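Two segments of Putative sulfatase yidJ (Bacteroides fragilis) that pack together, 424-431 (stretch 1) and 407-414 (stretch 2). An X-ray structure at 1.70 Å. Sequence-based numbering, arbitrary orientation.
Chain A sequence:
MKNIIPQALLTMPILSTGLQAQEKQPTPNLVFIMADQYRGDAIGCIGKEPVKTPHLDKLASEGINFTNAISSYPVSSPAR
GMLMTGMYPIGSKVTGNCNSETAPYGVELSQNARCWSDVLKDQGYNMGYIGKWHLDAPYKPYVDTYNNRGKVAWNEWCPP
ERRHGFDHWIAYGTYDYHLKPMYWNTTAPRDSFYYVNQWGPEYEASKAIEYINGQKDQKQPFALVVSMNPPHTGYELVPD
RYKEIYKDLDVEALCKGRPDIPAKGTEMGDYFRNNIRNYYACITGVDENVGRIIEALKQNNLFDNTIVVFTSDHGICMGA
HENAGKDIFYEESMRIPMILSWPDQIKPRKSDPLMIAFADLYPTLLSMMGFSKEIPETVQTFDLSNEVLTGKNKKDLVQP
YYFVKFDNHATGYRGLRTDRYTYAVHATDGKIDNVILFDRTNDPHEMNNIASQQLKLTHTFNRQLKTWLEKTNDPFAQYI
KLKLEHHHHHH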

# COMPACT_ATOMS: atom_id res chain seq x y z
N ALA A 424 27.46 -16.58 13.89
CA ALA A 424 27.71 -15.62 12.83
C ALA A 424 28.71 -14.56 13.27
O ALA A 424 28.76 -14.19 14.44
CB ALA A 424 26.42 -14.97 12.40
N VAL A 425 29.50 -14.09 12.32
CA VAL A 425 30.46 -13.03 12.59
C VAL A 425 30.21 -11.93 11.59
O VAL A 425 29.80 -12.19 10.45
CB VAL A 425 31.94 -13.51 12.46
CG1 VAL A 425 32.21 -14.64 13.44
CG2 VAL A 425 32.24 -13.94 11.03
N HIS A 426 30.42 -10.69 12.01
CA HIS A 426 30.23 -9.57 11.12
C HIS A 426 31.56 -8.88 10.91
O HIS A 426 32.40 -8.84 11.81
CB HIS A 426 29.22 -8.57 11.69
CG HIS A 426 28.97 -7.40 10.79
ND1 HIS A 426 29.74 -6.25 10.82
CD2 HIS A 426 28.07 -7.21 9.79
CE1 HIS A 426 29.33 -5.42 9.88
NE2 HIS A 426 28.31 -5.98 9.25
N ALA A 427 31.77 -8.36 9.71
CA ALA A 427 33.00 -7.66 9.39
C ALA A 427 32.68 -6.37 8.68
O ALA A 427 31.69 -6.27 7.95
CB ALA A 427 33.89 -8.53 8.51
N THR A 428 33.51 -5.37 8.91
CA THR A 428 33.37 -4.07 8.26
C THR A 428 34.74 -3.80 7.68
O THR A 428 35.73 -3.73 8.41
CB THR A 428 32.99 -2.97 9.27
OG1 THR A 428 31.71 -3.26 9.85
CG2 THR A 428 32.92 -1.61 8.58
N ASP A 429 34.81 -3.67 6.36
CA ASP A 429 36.06 -3.43 5.66
C ASP A 429 37.16 -4.43 6.01
O ASP A 429 38.33 -4.06 6.18
CB ASP A 429 36.55 -2.00 5.91
CG ASP A 429 35.66 -0.96 5.27
OD1 ASP A 429 35.40 -1.07 4.05
OD2 ASP A 429 35.22 -0.03 5.98
N GLY A 430 36.78 -5.70 6.12
CA GLY A 430 37.75 -6.74 6.42
C GLY A 430 38.14 -6.98 7.87
O GLY A 430 39.05 -7.77 8.14
N LYS A 431 37.46 -6.32 8.80
CA LYS A 431 37.77 -6.49 10.22
C LYS A 431 36.54 -6.97 11.00
O LYS A 431 35.49 -6.33 10.96
CB LYS A 431 38.27 -5.16 10.79
CG LYS A 431 39.47 -4.61 10.03
CD LYS A 431 39.52 -3.09 10.04
CE LYS A 431 39.95 -2.54 11.39
NZ LYS A 431 41.36 -2.92 11.69
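Stretch 2 407-414: DNHATGYR

How does stretch 2 run against stretch 1? It lies alongside as an antiparallel neighbour: the extended backbone of 412-414 pairs with strand 424-428, the axes approaching to 4.8 Å with 151° between their N-to-C directions. Ahead of this segment the chain bends through a type I turn from Asn 408 to Thr 411, beside the type I' turn from Thr 428 to Lys 431 that ends the partner strand.

What holds the two strands together? Two pairs of reciprocal hydrogen bonds do. Gly 412 N donates to Ala 427 O and Ala 427 N to Gly 412 O, both at 2.9 Å; Arg 414 N reaches Val 425 O at 3.1 Å, and Val 425 N returns to Arg 414 O at 2.9 Å. Between them His 426 and Tyr 413 form the non-hydrogen-bonded pair, their CA atoms 4.5 Å apart. The carbonyls also receive CA-H...O contacts, such as Thr 411 CA to Ala 427 O at 3.2 Å. Gly 412 has phi/psi of 148/-166, where a CB would jam against the preceding carbonyl.

Which side chains meet on the sheet? His 426 and Tyr 413 share one face, and the edge of the imidazole points toward the face of the phenol ring, with centroids 4.7 Å apart and planes at 71°. His 426 CB lies 3.5 Å from Tyr 413 CE1. Val 425, Ala 427 and Arg 414 take the other face.

How are the turns joined? Past the paired strands, one more backbone hydrogen bond and two that involve side chains link them. Gly 430 N donates to Ala 410 O at 2.8 Å, Asp 429 N to Thr 411 OG1 at 3.1 Å, and Asn 408 ND2 to Asp 429 OD1 at 3.0 Å. Although the CA-to-CB bond of Asp 429 points away, its carboxylate comes back within reach of Asn 408.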

# COMPACT_ATOMS: atom_id res chain seq x y z
N ASP A 407 28.17 -3.60 -2.78
CA ASP A 407 29.20 -2.67 -3.24
C ASP A 407 30.50 -2.69 -2.44
O ASP A 407 31.37 -1.84 -2.64
CB ASP A 407 28.62 -1.25 -3.29
CG ASP A 407 28.09 -0.78 -1.95
OD1 ASP A 407 27.86 -1.62 -1.06
OD2 ASP A 407 27.88 0.45 -1.79
N ASN A 408 30.63 -3.66 -1.54
CA ASN A 408 31.84 -3.81 -0.72
C ASN A 408 31.83 -5.17 -0.05
O ASN A 408 31.33 -5.32 1.06
CB ASN A 408 31.93 -2.71 0.35
CG ASN A 408 33.17 -2.84 1.22
OD1 ASN A 408 34.04 -3.68 0.96
ND2 ASN A 408 33.26 -2.01 2.25
N HIS A 409 32.36 -6.18 -0.74
CA HIS A 409 32.38 -7.53 -0.20
C HIS A 409 33.13 -7.70 1.12
O HIS A 409 32.99 -8.72 1.79
CB HIS A 409 32.92 -8.51 -1.24
CG HIS A 409 32.06 -8.66 -2.46
ND1 HIS A 409 32.35 -9.53 -3.48
CD2 HIS A 409 30.91 -8.04 -2.81
CE1 HIS A 409 31.43 -9.43 -4.42
NE2 HIS A 409 30.54 -8.53 -4.04
N ALA A 410 33.95 -6.71 1.49
CA ALA A 410 34.70 -6.80 2.74
C ALA A 410 33.82 -6.49 3.95
O ALA A 410 34.28 -6.52 5.09
CB ALA A 410 35.89 -5.83 2.71
N THR A 411 32.55 -6.20 3.69
CA THR A 411 31.60 -5.90 4.75
C THR A 411 30.43 -6.87 4.67
O THR A 411 29.93 -7.14 3.58
CB THR A 411 31.07 -4.46 4.64
OG1 THR A 411 32.14 -3.54 4.87
CG2 THR A 411 29.97 -4.20 5.68
N GLY A 412 30.00 -7.39 5.81
CA GLY A 412 28.89 -8.31 5.81
C GLY A 412 28.97 -9.37 6.90
O GLY A 412 29.76 -9.26 7.83
N TYR A 413 28.14 -10.40 6.76
CA TYR A 413 28.09 -11.50 7.70
C TYR A 413 28.44 -12.83 7.05
O TYR A 413 28.17 -13.04 5.87
CB TYR A 413 26.67 -11.69 8.25
CG TYR A 413 26.17 -10.69 9.25
CD1 TYR A 413 26.53 -10.79 10.60
CD2 TYR A 413 25.28 -9.69 8.88
CE1 TYR A 413 26.00 -9.91 11.55
CE2 TYR A 413 24.75 -8.80 9.81
CZ TYR A 413 25.12 -8.92 11.14
OH TYR A 413 24.59 -8.04 12.07
N ARG A 414 29.01 -13.72 7.85
CA ARG A 414 29.28 -15.09 7.41
C ARG A 414 28.97 -15.90 8.66
O ARG A 414 29.31 -15.49 9.78
CB ARG A 414 30.73 -15.31 6.97
CG ARG A 414 31.09 -14.60 5.69
CD ARG A 414 30.29 -15.10 4.48
NE ARG A 414 30.83 -14.52 3.25
CZ ARG A 414 30.70 -13.24 2.90
NH1 ARG A 414 30.03 -12.40 3.67
NH2 ARG A 414 31.28 -12.80 1.79